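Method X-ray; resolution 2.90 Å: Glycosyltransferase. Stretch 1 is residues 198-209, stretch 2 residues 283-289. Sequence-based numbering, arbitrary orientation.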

# COMPACT_ATOMS: atom_id res chain seq x y z
N LYS A 198 -9.50 25.39 -2.82
CA LYS A 198 -9.38 24.22 -1.94
C LYS A 198 -8.00 24.14 -1.31
O LYS A 198 -7.85 23.59 -0.22
CB LYS A 198 -9.69 22.94 -2.72
N LEU A 199 -6.98 24.69 -1.99
CA LEU A 199 -5.65 24.77 -1.39
C LEU A 199 -5.64 25.73 -0.21
O LEU A 199 -5.14 25.39 0.87
CB LEU A 199 -4.64 25.22 -2.44
CG LEU A 199 -4.30 24.25 -3.56
CD1 LEU A 199 -3.46 24.95 -4.62
CD2 LEU A 199 -3.57 23.03 -3.01
N GLU A 200 -6.19 26.93 -0.40
CA GLU A 200 -6.22 27.92 0.68
C GLU A 200 -6.99 27.39 1.89
O GLU A 200 -6.59 27.62 3.03
CB GLU A 200 -6.83 29.23 0.18
N LYS A 201 -8.08 26.66 1.65
CA LYS A 201 -8.83 26.08 2.76
C LYS A 201 -8.00 25.07 3.53
O LYS A 201 -8.14 24.94 4.75
CB LYS A 201 -10.13 25.44 2.26
N CYS A 202 -7.11 24.35 2.84
CA CYS A 202 -6.25 23.38 3.52
C CYS A 202 -5.14 24.08 4.29
O CYS A 202 -4.81 23.67 5.41
CB CYS A 202 -5.67 22.40 2.50
SG CYS A 202 -4.73 21.06 3.25
N CYS A 203 -4.53 25.11 3.71
CA CYS A 203 -3.55 25.91 4.46
C CYS A 203 -4.18 26.51 5.71
O CYS A 203 -3.53 26.61 6.76
CB CYS A 203 -2.97 27.01 3.57
SG CYS A 203 -1.67 26.53 2.38
N GLU A 204 -5.45 26.90 5.62
CA GLU A 204 -6.15 27.48 6.76
C GLU A 204 -6.51 26.42 7.80
O GLU A 204 -6.54 26.73 9.00
CB GLU A 204 -7.42 28.20 6.29
N LYS A 205 -6.78 25.19 7.37
CA LYS A 205 -7.13 24.15 8.34
C LYS A 205 -5.91 23.64 9.08
O LYS A 205 -6.03 23.20 10.23
CB LYS A 205 -7.84 22.99 7.64
N TYR A 206 -4.73 23.70 8.46
CA TYR A 206 -3.53 23.11 9.03
C TYR A 206 -2.51 24.16 9.47
O TYR A 206 -1.33 23.83 9.64
CB TYR A 206 -2.89 22.14 8.03
CG TYR A 206 -3.67 20.84 7.89
CD1 TYR A 206 -4.77 20.76 7.05
CD2 TYR A 206 -3.30 19.71 8.61
CE1 TYR A 206 -5.48 19.58 6.92
CE2 TYR A 206 -4.01 18.53 8.49
CZ TYR A 206 -5.10 18.47 7.64
OH TYR A 206 -5.81 17.30 7.51
N ASP A 207 -2.95 25.40 9.66
CA ASP A 207 -2.11 26.46 10.22
C ASP A 207 -0.80 26.60 9.44
O ASP A 207 0.29 26.72 10.02
CB ASP A 207 -1.84 26.22 11.70
CG ASP A 207 -3.11 26.00 12.50
OD1 ASP A 207 -4.05 26.82 12.36
OD2 ASP A 207 -3.18 25.02 13.27
N VAL A 208 -0.90 26.58 8.12
CA VAL A 208 0.28 26.55 7.25
C VAL A 208 0.79 27.97 7.02
O VAL A 208 0.03 28.84 6.56
CB VAL A 208 -0.04 25.85 5.92
CG1 VAL A 208 1.03 26.15 4.88
CG2 VAL A 208 -0.18 24.34 6.13
N PRO A 209 2.05 28.25 7.33
CA PRO A 209 2.62 29.57 7.03
C PRO A 209 2.78 29.79 5.53
O PRO A 209 2.75 28.86 4.72
CB PRO A 209 3.99 29.54 7.73
CG PRO A 209 3.87 28.45 8.75
CD PRO A 209 2.97 27.43 8.14
N ILE A 283 -5.29 14.67 -0.91
CA ILE A 283 -4.82 15.26 -2.16
C ILE A 283 -4.45 16.73 -1.96
O ILE A 283 -3.39 17.19 -2.40
CB ILE A 283 -5.86 15.06 -3.27
CG1 ILE A 283 -5.42 15.77 -4.55
CG2 ILE A 283 -7.24 15.52 -2.83
CD1 ILE A 283 -6.43 15.70 -5.68
N ASN A 284 -5.32 17.49 -1.29
CA ASN A 284 -5.01 18.89 -1.02
C ASN A 284 -3.81 19.04 -0.09
O ASN A 284 -3.12 20.06 -0.13
CB ASN A 284 -6.22 19.60 -0.42
CG ASN A 284 -7.38 19.68 -1.38
OD1 ASN A 284 -8.44 19.09 -1.15
ND2 ASN A 284 -7.19 20.40 -2.48
N LEU A 285 -3.53 18.03 0.74
CA LEU A 285 -2.36 18.10 1.60
C LEU A 285 -1.08 17.86 0.81
O LEU A 285 -0.04 18.46 1.12
CB LEU A 285 -2.50 17.09 2.74
CG LEU A 285 -2.84 17.76 4.06
CD1 LEU A 285 -3.35 16.77 5.08
CD2 LEU A 285 -1.62 18.49 4.59
N TYR A 286 -1.13 16.98 -0.19
CA TYR A 286 0.01 16.85 -1.09
C TYR A 286 0.22 18.15 -1.87
O TYR A 286 1.35 18.64 -1.98
CB TYR A 286 -0.20 15.69 -2.06
CG TYR A 286 0.09 14.31 -1.49
CD1 TYR A 286 1.40 13.89 -1.28
CD2 TYR A 286 -0.94 13.42 -1.21
CE1 TYR A 286 1.67 12.62 -0.78
CE2 TYR A 286 -0.68 12.16 -0.71
CZ TYR A 286 0.63 11.76 -0.50
OH TYR A 286 0.89 10.51 -0.01
N GLY A 287 -0.86 18.72 -2.40
CA GLY A 287 -0.74 19.90 -3.23
C GLY A 287 -0.10 21.08 -2.53
O GLY A 287 0.60 21.87 -3.17
N ILE A 288 -0.31 21.21 -1.22
CA ILE A 288 0.29 22.32 -0.48
C ILE A 288 1.72 22.04 -0.07
O ILE A 288 2.41 22.94 0.41
CB ILE A 288 -0.50 22.70 0.79
CG1 ILE A 288 -0.45 21.56 1.82
CG2 ILE A 288 -1.93 23.07 0.44
CD1 ILE A 288 -1.09 21.91 3.14
N SER A 289 2.19 20.81 -0.25
CA SER A 289 3.52 20.42 0.18
C SER A 289 4.50 20.48 -0.99
O SER A 289 4.12 20.44 -2.16
CB SER A 289 3.50 19.01 0.78
OG SER A 289 2.40 18.85 1.66

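How do the two stretches meet, and what does stretch 2 bring first? Two helices cross almost at right angles, 88° between their directions, with axes 9.2 Å apart at their closest, and the contact buries 424 Å², counting both sides. No hydrogen bond joins the stretches among the atoms modelled, and what holds them is mainly the packing of apolar side chains. Ile-283 is buried but out of reach of stretch 1. The contact begins at Asn-284, whose CA sits 5.9 Å from CA of Leu-199, the nearest pair of CA atoms across the two stretches. Its CA-to-CB bond points toward stretch 1, and its CB lies 4.1 Å from CB of Cys-202. The small side chain of Cys-202 fits against this CB. The side chain of Asn-284 also lies beside Lys-198, which is modelled only to CB, so the rest of that lysine cannot be placed.

What does Leu-285 find on the other side? Its CA-to-CB bond runs sideways, but the end of the side chain comes nearer and reaches both Cys-202 and Tyr-206. CG of Leu-285 is 3.9 Å from SG of Cys-202, and it also lies over one face of the Tyr-206 ring; CD1 of Leu-285 approaches CZ of Tyr-206 to 3.5 Å. A branched aliphatic chain suits this place because it can touch the sulfur and cover the flat ring together. Tyr-206 is the first residue to leave helical geometry after its helix, yet its CA-to-CB bond still points toward stretch 2, and chi1 in the m well carries the ring alongside the leucine.

Why is there a glycine at the next point of contact? Tyr-286 points away and takes no part, its hydroxyl being hydrogen-bonded elsewhere in the structure. Gly-287 then turns a bare backbone to stretch 1, and CD2 of Leu-199 packs 4.0 Å from C of Gly-287. An ideal CB on Gly-287 would point toward stretch 1 and stand only 3.2 Å from CD2 of Leu-199, a tight fit, so the absence of a side chain leaves room for the leucine methyl.

Which residue does most to fill the contact? Ile-288 does, with 91 Å² covered by stretch 1, the largest share of any residue here. Its CA-to-CB bond points toward stretch 1, and its two arms make their closest approaches as follows: CG2 lies 3.8 Å from CD2 of Leu-199 and 4.0 Å from SG of Cys-203, while CD1 lies 3.7 Å from SG of Cys-202 and 4.0 Å from CG2 of Val-208. With chi1 in the p well and chi2 in t, the beta-branched side chain spreads across both the helix and the loop that follows it. Ser-289 is out of reach of stretch 1; its OG instead donates a hydrogen bond to O of Leu-285, 2.5 Å away, within its own stretch.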